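Local coordinates for protein TodX (Pseudomonas putida, PDB 3BS0) that transports toluene and probably related aromatic hydrocarbons across the outer membrane, as a beta-barrel protein of the FadL family, at residues 12-17 with 351-355; 20-24 with 283-287; 26-30 with 84-88; 79-85 with 97-101. All coordinates share one frame; numbering follows the deposited sequence.

Contact 1: residues 12-17 with 351-355; sequences ISRAMG and RAGYS
I12 and M16 cross R351 and A15 touches it at CB in a packing contact between helix 11-15, with the turn that follows it, and barrel strand 348-356. The R351 chain runs extended from CG to NE. I12 stands over one face of its guanidinium group, with I12 CB 3.8 Å from R351 CZ, while M16 CE lies in the guanidinium plane at its edge. M16 CG reaches R351 CB at 4.0 Å, and A15 CB lies 4.1 Å from R351 CB. Such N-terminal segments, folded into the barrel lumen as a hatch, are a hallmark of the FadL family. The charged end of R351 turns to strands beyond, with a weak hydrogen bond to N393 and a long, weak ion pair to E383. Cutting R351 back to an alanine would probably strip I12 of the guanidinium it covers, M16 of the chain it crosses, and E383 of a nearby positive charge. Past the helix the backbones close in: G17 CA is 4.4 Å from G353 CA, and G17 O lies 3.4 Å from S355 CB. A CB on either glycine would run into the facing chain. T379 and S337 hydrogen-bond G17 N and G17 O respectively.

Contact 2: residues 20-24 with 283-287; sequences SSSYY and LGLAH
A hydroxyl against a bare backbone, S21 OG 3.1 Å from G284 CA, is the closest approach in this contact with barrel strand 280-288, which is made by van der Waals packing, with polar bonds running alongside rather than between the two segments. A chi1 of 62° swings the S21 oxygen over the strand, into the place a side chain at G284 would need, so the glycine makes room for it. S22 OG sits more loosely over the next residue, 3.9 Å from L285 CA. Here the irregular chain after helix 11-15 runs across the inner wall of a FadL-type barrel, where G284 and A286 offer small surfaces and the L283 and L285 side chains point away, onto the barrel surface. Among polar interactions, S21 OG has its main partner in D298 on the adjoining strand 293-302, and S22 OG gives it a weak hydrogen bond at 3.4 Å. The apolar part is a single pair, Y23 CB to A286 CB at 4.1 Å. With chi1 at 73°, the Y23 ring rises from that pair toward I12 and M16 of the hatch, and the A286 methyl meets it obliquely.

Contact 3: residues 26-30 with 84-88; sequences GNAAL and LSYVA
N27 reaches from a 3-10 turn of the hatch, residues 27-30, to the inner side of barrel strand 80-90, and its amide makes the polar part of this contact. With CG beside the backbone N, a chi1 of -72° puts the amide against the strand and places ND2 among three acceptors. Its main partner is Q45 O on the neighbouring strand 44-60. Toward S85 it gives a weak bond to the carbonyl, N27 ND2 to S85 O at 3.1 Å with an N-H...O angle of only 127°. A straighter one goes to the hydroxyl, N27 ND2 to S85 OG at 3.0 Å, although the place of that oxygen is less certain. One amide nitrogen thus touches two adjacent strands, and the N27 backbone N adds a further link to E47 on strand 44-60. A leucine in its place would probably leave Q45 O and S85 O without their amide donor. S85 takes part through both its carbonyl and its side chain, which points from the strand toward the turn. V87, two residues on and on the same side of the strand, supplies the apolar part. The V87 and N27 side chains run antiparallel alongside each other, V87 CG2 3.5 Å from N27 CG. L30, one turn further along the 3-10 segment, comes down on the same methyl: L30 CD1 lies 4.4 Å from V87 CG2.

Contact 4: residues 79-85 with 97-101; sequences YVGPQLS and AGLFV
Q83 and F100 face each other as a non-hydrogen-bonded pair of two antiparallel strands, and the Q83 side chain leads from this pair to the next residue of the partner strand. Its CB rests against the F100 ring, 4.0 Å from F100 CD2. A bend at chi2 (-145°) then carries the chain on to CD, which comes to 4.1 Å from V101 O. At the tip OE1 stays near F100 CD2, while Q83 NE2 gives V101 O a weak hydrogen bond of 2.9 Å. The amide and ring planes stand 78° apart. P82 has no N-H to return the bond that V101 N gives P82 O, and the Q83 amide probably takes its place at V101 O, though weakly. V101 also packs against P82 CG and CD, with V101 CG2 3.5 Å from P82 CD. Further along, L84 and L99 form a hydrogen-bonded pair through both backbone links, L84 N to L99 O at 3.2 Å and L99 N to L84 O at 2.8 Å, and their side chains share the surface side. On the other face the F100 ring reaches across to S85 on the partner strand, with F100 CZ 3.6 Å from S85 CB. G98, lacking a side chain, lets the chains approach to 3.8 Å between S85 CA and G98 CA. Strands 80-90 and 93-108 make a beta hairpin, the repeating unit of an outer-membrane barrel wall.

Overall arrangement
Contacts 1, 2 and 3 all press the N-terminal hatch against the barrel, each on a different strand, while contact 4 joins two strands within the wall. Backbone bonding follows that division: it binds contact 4, whereas hatch and wall meet through side chains and glycines. Contact 3 is the buried one and is the only hatch contact with hydrogen bonds between its segments, from the N27 amide; the others are partly buried, with surface leucines in contacts 2 and 4. Contacts 1 and 2, their centres about 12 Å apart, touch through Y23 and also where S13 packs on S20. Contacts 3 and 4 share L84 and S85, and A28 of the hatch packs on F100 of the hairpin.

Contact 1: residues 12-17 with 351-355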
loop_
_atom_site.group_PDB
_atom_site.type_symbol
_atom_site.label_atom_id
_atom_site.label_comp_id
_atom_site.label_asym_id
_atom_site.label_seq_id
_atom_site.Cartn_x
_atom_site.Cartn_y
_atom_site.Cartn_z
ATOM N N ILE A 12 -1.421 -16.689 3.170
ATOM C CA ILE A 12 -0.243 -17.454 3.556
ATOM C C ILE A 12 1.070 -16.682 3.381
ATOM O O ILE A 12 1.979 -16.784 4.212
ATOM C CB ILE A 12 -0.133 -18.809 2.786
ATOM C CG1 ILE A 12 1.336 -19.244 2.719
ATOM C CG2 ILE A 12 -0.733 -18.693 1.396
ATOM C CD1 ILE A 12 1.539 -20.751 2.770
ATOM N N SER A 13 1.159 -15.917 2.300
ATOM C CA SER A 13 2.346 -15.135 2.011
ATOM C C SER A 13 2.545 -14.034 3.050
ATOM O O SER A 13 3.672 -13.619 3.318
ATOM C CB SER A 13 2.226 -14.517 0.616
ATOM O OG SER A 13 3.423 -13.861 0.231
ATOM N N ARG A 14 1.446 -13.570 3.638
ATOM C CA ARG A 14 1.501 -12.508 4.622
ATOM C C ARG A 14 1.632 -13.033 6.031
ATOM O O ARG A 14 2.103 -12.333 6.925
ATOM C CB ARG A 14 0.260 -11.637 4.543
ATOM C CG ARG A 14 0.283 -10.527 5.568
ATOM C CD ARG A 14 -0.675 -9.421 5.213
ATOM N NE ARG A 14 -0.818 -9.284 3.769
ATOM C CZ ARG A 14 -1.214 -8.171 3.163
ATOM N NH1 ARG A 14 -1.498 -7.090 3.880
ATOM N NH2 ARG A 14 -1.334 -8.144 1.843
ATOM N N ALA A 15 1.192 -14.260 6.241
ATOM C CA ALA A 15 1.299 -14.858 7.555
ATOM C C ALA A 15 2.752 -15.322 7.714
ATOM O O ALA A 15 3.232 -15.572 8.822
ATOM C CB ALA A 15 0.343 -16.030 7.663
ATOM N N MET A 16 3.449 -15.413 6.587
ATOM C CA MET A 16 4.827 -15.852 6.579
ATOM C C MET A 16 5.792 -14.719 6.285
ATOM O O MET A 16 6.673 -14.837 5.426
ATOM C CB MET A 16 5.009 -16.991 5.571
ATOM C CG MET A 16 4.496 -18.342 6.076
ATOM S SD MET A 16 4.633 -19.588 4.815
ATOM C CE MET A 16 3.527 -20.714 5.344
ATOM N N GLY A 17 5.604 -13.621 7.016
ATOM C CA GLY A 17 6.463 -12.455 6.906
ATOM C C GLY A 17 6.657 -11.782 5.564
ATOM O O GLY A 17 7.592 -11.007 5.401
ATOM N N ARG A 351 1.428 -21.009 10.793
ATOM C CA ARG A 351 2.431 -20.172 10.155
ATOM C C ARG A 351 2.816 -18.990 11.032
ATOM O O ARG A 351 2.038 -18.555 11.878
ATOM C CB ARG A 351 1.898 -19.650 8.820
ATOM C CG ARG A 351 1.569 -20.733 7.835
ATOM C CD ARG A 351 0.798 -20.206 6.631
ATOM N NE ARG A 351 0.615 -21.269 5.647
ATOM C CZ ARG A 351 -0.562 -21.713 5.227
ATOM N NH1 ARG A 351 -1.681 -21.181 5.696
ATOM N NH2 ARG A 351 -0.618 -22.706 4.353
ATOM N N ALA A 352 4.025 -18.484 10.815
ATOM C CA ALA A 352 4.528 -17.335 11.560
ATOM C C ALA A 352 5.783 -16.807 10.861
ATOM O O ALA A 352 6.474 -17.555 10.177
ATOM C CB ALA A 352 4.844 -17.732 13.015
ATOM N N GLY A 353 6.069 -15.520 11.022
ATOM C CA GLY A 353 7.241 -14.971 10.371
ATOM C C GLY A 353 7.680 -13.597 10.842
ATOM O O GLY A 353 7.129 -13.032 11.790
ATOM N N TYR A 354 8.676 -13.055 10.146
ATOM C CA TYR A 354 9.233 -11.752 10.469
ATOM C C TYR A 354 9.812 -11.070 9.231
ATOM O O TYR A 354 10.382 -11.729 8.359
ATOM C CB TYR A 354 10.338 -11.916 11.511
ATOM C CG TYR A 354 11.097 -10.642 11.815
ATOM C CD1 TYR A 354 10.477 -9.584 12.482
ATOM C CD2 TYR A 354 12.439 -10.500 11.450
ATOM C CE1 TYR A 354 11.178 -8.409 12.789
ATOM C CE2 TYR A 354 13.148 -9.335 11.745
ATOM C CZ TYR A 354 12.512 -8.293 12.419
ATOM O OH TYR A 354 13.203 -7.145 12.738
ATOM N N SER A 355 9.666 -9.749 9.159
ATOM C CA SER A 355 10.205 -8.979 8.040
ATOM C C SER A 355 11.037 -7.801 8.561
ATOM O O SER A 355 10.791 -7.289 9.657
ATOM C CB SER A 355 9.084 -8.461 7.143
ATOM O OG SER A 355 9.631 -7.861 5.982
#

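Contact 2: residues 20-24 with 283-287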
loop_
_atom_site.group_PDB
_atom_site.type_symbol
_atom_site.label_atom_id
_atom_site.label_comp_id
_atom_site.label_asym_id
_atom_site.label_seq_id
_atom_site.Cartn_x
_atom_site.Cartn_y
_atom_site.Cartn_z
ATOM N N SER A 20 7.743 -15.087 -0.377
ATOM C CA SER A 20 6.973 -15.594 -1.517
ATOM C C SER A 20 7.776 -16.008 -2.751
ATOM O O SER A 20 7.198 -16.410 -3.753
ATOM C CB SER A 20 5.976 -14.530 -1.977
ATOM O OG SER A 20 6.586 -13.617 -2.894
ATOM N N SER A 21 9.094 -15.911 -2.700
ATOM C CA SER A 21 9.906 -16.237 -3.870
ATOM C C SER A 21 9.767 -17.634 -4.471
ATOM O O SER A 21 9.952 -17.807 -5.677
ATOM C CB SER A 21 11.388 -15.984 -3.567
ATOM O OG SER A 21 11.826 -16.813 -2.509
ATOM N N SER A 22 9.433 -18.638 -3.670
ATOM C CA SER A 22 9.362 -19.962 -4.263
ATOM C C SER A 22 8.593 -21.078 -3.570
ATOM O O SER A 22 9.103 -22.195 -3.454
ATOM C CB SER A 22 10.781 -20.429 -4.531
ATOM O OG SER A 22 11.610 -20.082 -3.428
ATOM N N TYR A 23 7.374 -20.790 -3.123
ATOM C CA TYR A 23 6.542 -21.811 -2.496
ATOM C C TYR A 23 5.070 -21.455 -2.711
ATOM O O TYR A 23 4.733 -20.274 -2.797
ATOM C CB TYR A 23 6.890 -21.945 -1.008
ATOM C CG TYR A 23 6.439 -20.826 -0.105
ATOM C CD1 TYR A 23 5.211 -20.894 0.546
ATOM C CD2 TYR A 23 7.264 -19.723 0.149
ATOM C CE1 TYR A 23 4.812 -19.896 1.440
ATOM C CE2 TYR A 23 6.879 -18.716 1.034
ATOM C CZ TYR A 23 5.648 -18.808 1.679
ATOM O OH TYR A 23 5.229 -17.821 2.546
ATOM N N TYR A 24 4.194 -22.456 -2.814
ATOM C CA TYR A 24 2.782 -22.156 -3.041
ATOM C C TYR A 24 2.256 -21.056 -2.128
ATOM O O TYR A 24 2.182 -21.201 -0.908
ATOM C CB TYR A 24 1.877 -23.385 -2.914
ATOM C CG TYR A 24 0.530 -23.126 -3.573
ATOM C CD1 TYR A 24 0.466 -22.595 -4.873
ATOM C CD2 TYR A 24 -0.672 -23.348 -2.901
ATOM C CE1 TYR A 24 -0.754 -22.284 -5.474
ATOM C CE2 TYR A 24 -1.904 -23.042 -3.506
ATOM C CZ TYR A 24 -1.928 -22.505 -4.789
ATOM O OH TYR A 24 -3.112 -22.146 -5.393
ATOM N N LEU A 283 14.902 -12.240 -4.349
ATOM C CA LEU A 283 15.602 -13.516 -4.333
ATOM C C LEU A 283 15.319 -14.233 -3.023
ATOM O O LEU A 283 15.295 -13.604 -1.969
ATOM C CB LEU A 283 17.109 -13.287 -4.510
ATOM C CG LEU A 283 17.549 -12.736 -5.873
ATOM C CD1 LEU A 283 19.059 -12.610 -5.908
ATOM C CD2 LEU A 283 17.089 -13.662 -6.986
ATOM N N GLY A 284 15.088 -15.544 -3.092
ATOM C CA GLY A 284 14.808 -16.298 -1.882
ATOM C C GLY A 284 14.892 -17.814 -2.001
ATOM O O GLY A 284 15.247 -18.363 -3.050
ATOM N N LEU A 285 14.559 -18.494 -0.906
ATOM C CA LEU A 285 14.596 -19.948 -0.876
ATOM C C LEU A 285 13.740 -20.526 0.239
ATOM O O LEU A 285 13.712 -20.000 1.351
ATOM C CB LEU A 285 16.039 -20.446 -0.712
ATOM C CG LEU A 285 16.806 -20.072 0.560
ATOM C CD1 LEU A 285 17.445 -21.314 1.160
ATOM C CD2 LEU A 285 17.866 -19.024 0.233
ATOM N N ALA A 286 13.048 -21.619 -0.070
ATOM C CA ALA A 286 12.200 -22.307 0.896
ATOM C C ALA A 286 12.795 -23.695 1.144
ATOM O O ALA A 286 13.345 -24.311 0.230
ATOM C CB ALA A 286 10.781 -22.429 0.349
ATOM N N HIS A 287 12.700 -24.179 2.379
ATOM C CA HIS A 287 13.237 -25.491 2.720
ATOM C C HIS A 287 12.405 -26.250 3.749
ATOM O O HIS A 287 11.933 -25.681 4.735
ATOM C CB HIS A 287 14.678 -25.360 3.230
ATOM C CG HIS A 287 15.252 -26.643 3.756
ATOM N ND1 HIS A 287 15.272 -26.957 5.099
ATOM C CD2 HIS A 287 15.777 -27.713 3.113
ATOM C CE1 HIS A 287 15.782 -28.165 5.259
ATOM N NE2 HIS A 287 16.096 -28.646 4.069
#

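Contact 3: residues 26-30 with 84-88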
loop_
_atom_site.group_PDB
_atom_site.type_symbol
_atom_site.label_atom_id
_atom_site.label_comp_id
_atom_site.label_asym_id
_atom_site.label_seq_id
_atom_site.Cartn_x
_atom_site.Cartn_y
_atom_site.Cartn_z
ATOM N N GLY A 26 -0.599 -19.374 -3.347
ATOM C CA GLY A 26 -2.001 -19.288 -3.686
ATOM C C GLY A 26 -2.189 -18.423 -4.904
ATOM O O GLY A 26 -1.214 -18.077 -5.568
ATOM N N ASN A 27 -3.431 -18.062 -5.199
ATOM C CA ASN A 27 -3.717 -17.242 -6.366
ATOM C C ASN A 27 -3.031 -15.873 -6.371
ATOM O O ASN A 27 -2.808 -15.303 -7.438
ATOM C CB ASN A 27 -5.225 -17.075 -6.518
ATOM C CG ASN A 27 -5.902 -18.346 -6.988
ATOM O OD1 ASN A 27 -5.281 -19.407 -7.058
ATOM N ND2 ASN A 27 -7.185 -18.245 -7.314
ATOM N N ALA A 28 -2.673 -15.360 -5.192
ATOM C CA ALA A 28 -2.017 -14.048 -5.100
ATOM C C ALA A 28 -0.641 -14.008 -5.777
ATOM O O ALA A 28 -0.109 -12.934 -6.052
ATOM C CB ALA A 28 -1.891 -13.627 -3.647
ATOM N N ALA A 29 -0.063 -15.178 -6.049
ATOM C CA ALA A 29 1.233 -15.230 -6.712
ATOM C C ALA A 29 1.124 -14.485 -8.032
ATOM O O ALA A 29 2.129 -14.153 -8.652
ATOM C CB ALA A 29 1.645 -16.661 -6.961
ATOM N N LEU A 30 -0.108 -14.216 -8.454
ATOM C CA LEU A 30 -0.335 -13.502 -9.697
ATOM C C LEU A 30 0.331 -12.120 -9.680
ATOM O O LEU A 30 0.534 -11.515 -10.736
ATOM C CB LEU A 30 -1.843 -13.377 -9.967
ATOM C CG LEU A 30 -2.531 -14.602 -10.590
ATOM C CD1 LEU A 30 -4.038 -14.474 -10.523
ATOM C CD2 LEU A 30 -2.083 -14.737 -12.039
ATOM N N LEU A 84 -10.697 -11.381 -5.221
ATOM C CA LEU A 84 -11.257 -12.446 -6.042
ATOM C C LEU A 84 -10.231 -12.873 -7.088
ATOM O O LEU A 84 -9.522 -12.047 -7.650
ATOM C CB LEU A 84 -12.507 -11.949 -6.750
ATOM C CG LEU A 84 -13.832 -12.215 -6.065
ATOM C CD1 LEU A 84 -14.853 -11.198 -6.544
ATOM C CD2 LEU A 84 -14.279 -13.634 -6.368
ATOM N N SER A 85 -10.148 -14.170 -7.342
ATOM C CA SER A 85 -9.202 -14.662 -8.335
ATOM C C SER A 85 -9.430 -16.121 -8.644
ATOM O O SER A 85 -9.903 -16.898 -7.797
ATOM C CB SER A 85 -7.757 -14.452 -7.866
ATOM O OG SER A 85 -7.438 -15.270 -6.755
ATOM N N TYR A 86 -9.089 -16.481 -9.873
ATOM C CA TYR A 86 -9.243 -17.844 -10.346
ATOM C C TYR A 86 -8.011 -18.262 -11.143
ATOM O O TYR A 86 -7.516 -17.515 -11.987
ATOM C CB TYR A 86 -10.489 -17.933 -11.228
ATOM C CG TYR A 86 -10.850 -19.325 -11.666
ATOM C CD1 TYR A 86 -11.437 -20.225 -10.784
ATOM C CD2 TYR A 86 -10.625 -19.739 -12.978
ATOM C CE1 TYR A 86 -11.799 -21.505 -11.199
ATOM C CE2 TYR A 86 -10.979 -21.015 -13.410
ATOM C CZ TYR A 86 -11.569 -21.894 -12.522
ATOM O OH TYR A 86 -11.949 -23.152 -12.961
ATOM N N VAL A 87 -7.520 -19.460 -10.861
ATOM C CA VAL A 87 -6.370 -20.004 -11.557
ATOM C C VAL A 87 -6.764 -21.329 -12.193
ATOM O O VAL A 87 -7.326 -22.206 -11.538
ATOM C CB VAL A 87 -5.202 -20.214 -10.595
ATOM C CG1 VAL A 87 -4.115 -21.046 -11.276
ATOM C CG2 VAL A 87 -4.647 -18.861 -10.164
ATOM N N ALA A 88 -6.459 -21.472 -13.478
ATOM C CA ALA A 88 -6.808 -22.683 -14.227
ATOM C C ALA A 88 -5.598 -23.466 -14.713
ATOM O O ALA A 88 -4.595 -22.886 -15.139
ATOM C CB ALA A 88 -7.694 -22.309 -15.418
#

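Contact 4: residues 79-85 with 97-101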
loop_
_atom_site.group_PDB
_atom_site.type_symbol
_atom_site.label_atom_id
_atom_site.label_comp_id
_atom_site.label_asym_id
_atom_site.label_seq_id
_atom_site.Cartn_x
_atom_site.Cartn_y
_atom_site.Cartn_z
ATOM N N TYR A 79 -10.928 -0.001 6.350
ATOM C CA TYR A 79 -11.286 -0.232 4.968
ATOM C C TYR A 79 -11.014 -1.720 4.745
ATOM O O TYR A 79 -9.964 -2.251 5.121
ATOM C CB TYR A 79 -10.412 0.602 4.024
ATOM C CG TYR A 79 -10.754 0.422 2.554
ATOM C CD1 TYR A 79 -11.943 0.937 2.022
ATOM C CD2 TYR A 79 -9.899 -0.286 1.699
ATOM C CE1 TYR A 79 -12.277 0.748 0.669
ATOM C CE2 TYR A 79 -10.221 -0.482 0.349
ATOM C CZ TYR A 79 -11.410 0.036 -0.161
ATOM O OH TYR A 79 -11.724 -0.181 -1.489
ATOM N N VAL A 80 -11.983 -2.388 4.152
ATOM C CA VAL A 80 -11.889 -3.801 3.864
ATOM C C VAL A 80 -11.782 -3.968 2.352
ATOM O O VAL A 80 -12.652 -3.507 1.597
ATOM C CB VAL A 80 -13.128 -4.515 4.363
ATOM C CG1 VAL A 80 -13.128 -5.946 3.882
ATOM C CG2 VAL A 80 -13.172 -4.436 5.885
ATOM N N GLY A 81 -10.701 -4.605 1.915
ATOM C CA GLY A 81 -10.496 -4.816 0.500
ATOM C C GLY A 81 -10.800 -6.248 0.110
ATOM O O GLY A 81 -10.273 -7.184 0.705
ATOM N N PRO A 82 -11.665 -6.452 -0.884
ATOM C CA PRO A 82 -12.001 -7.808 -1.310
ATOM C C PRO A 82 -10.922 -8.346 -2.252
ATOM O O PRO A 82 -10.156 -7.570 -2.843
ATOM C CB PRO A 82 -13.327 -7.611 -2.019
ATOM C CG PRO A 82 -13.102 -6.293 -2.727
ATOM C CD PRO A 82 -12.454 -5.453 -1.633
ATOM N N GLN A 83 -10.850 -9.670 -2.380
ATOM C CA GLN A 83 -9.867 -10.268 -3.267
ATOM C C GLN A 83 -10.472 -11.501 -3.915
ATOM O O GLN A 83 -10.765 -12.499 -3.254
ATOM C CB GLN A 83 -8.588 -10.598 -2.499
ATOM C CG GLN A 83 -8.367 -9.660 -1.298
ATOM C CD GLN A 83 -6.908 -9.342 -1.026
ATOM O OE1 GLN A 83 -6.083 -10.245 -0.843
ATOM N NE2 GLN A 83 -6.581 -8.047 -0.992
ATOM N N LEU A 84 -10.697 -11.381 -5.221
ATOM C CA LEU A 84 -11.257 -12.446 -6.042
ATOM C C LEU A 84 -10.231 -12.873 -7.088
ATOM O O LEU A 84 -9.522 -12.047 -7.650
ATOM C CB LEU A 84 -12.507 -11.949 -6.750
ATOM C CG LEU A 84 -13.832 -12.215 -6.065
ATOM C CD1 LEU A 84 -14.853 -11.198 -6.544
ATOM C CD2 LEU A 84 -14.279 -13.634 -6.368
ATOM N N SER A 85 -10.148 -14.170 -7.342
ATOM C CA SER A 85 -9.202 -14.662 -8.335
ATOM C C SER A 85 -9.430 -16.121 -8.644
ATOM O O SER A 85 -9.903 -16.898 -7.797
ATOM C CB SER A 85 -7.757 -14.452 -7.866
ATOM O OG SER A 85 -7.438 -15.270 -6.755
ATOM N N ALA A 97 -6.496 -15.021 -13.462
ATOM C CA ALA A 97 -6.901 -13.627 -13.450
ATOM C C ALA A 97 -7.502 -13.333 -12.061
ATOM O O ALA A 97 -7.866 -14.250 -11.330
ATOM C CB ALA A 97 -7.905 -13.382 -14.530
ATOM N N GLY A 98 -7.570 -12.061 -11.684
ATOM C CA GLY A 98 -8.128 -11.705 -10.398
ATOM C C GLY A 98 -8.160 -10.210 -10.159
ATOM O O GLY A 98 -7.577 -9.431 -10.908
ATOM N N LEU A 99 -8.849 -9.806 -9.102
ATOM C CA LEU A 99 -8.964 -8.402 -8.723
ATOM C C LEU A 99 -8.420 -8.312 -7.291
ATOM O O LEU A 99 -8.899 -9.004 -6.383
ATOM C CB LEU A 99 -10.438 -7.978 -8.765
ATOM C CG LEU A 99 -11.212 -8.379 -10.035
ATOM C CD1 LEU A 99 -12.678 -8.560 -9.708
ATOM C CD2 LEU A 99 -11.034 -7.325 -11.128
ATOM N N PHE A 100 -7.407 -7.484 -7.079
ATOM C CA PHE A 100 -6.851 -7.377 -5.748
ATOM C C PHE A 100 -6.883 -5.978 -5.191
ATOM O O PHE A 100 -6.034 -5.143 -5.505
ATOM C CB PHE A 100 -5.431 -7.936 -5.718
ATOM C CG PHE A 100 -5.377 -9.417 -5.942
ATOM C CD1 PHE A 100 -5.420 -9.936 -7.224
ATOM C CD2 PHE A 100 -5.363 -10.299 -4.862
ATOM C CE1 PHE A 100 -5.455 -11.305 -7.431
ATOM C CE2 PHE A 100 -5.401 -11.673 -5.060
ATOM C CZ PHE A 100 -5.449 -12.176 -6.345
ATOM N N VAL A 101 -7.893 -5.763 -4.350
ATOM C CA VAL A 101 -8.158 -4.505 -3.669
ATOM C C VAL A 101 -7.248 -4.348 -2.463
ATOM O O VAL A 101 -6.894 -5.326 -1.806
ATOM C CB VAL A 101 -9.625 -4.452 -3.178
ATOM C CG1 VAL A 101 -9.855 -3.215 -2.324
ATOM C CG2 VAL A 101 -10.581 -4.465 -4.376
#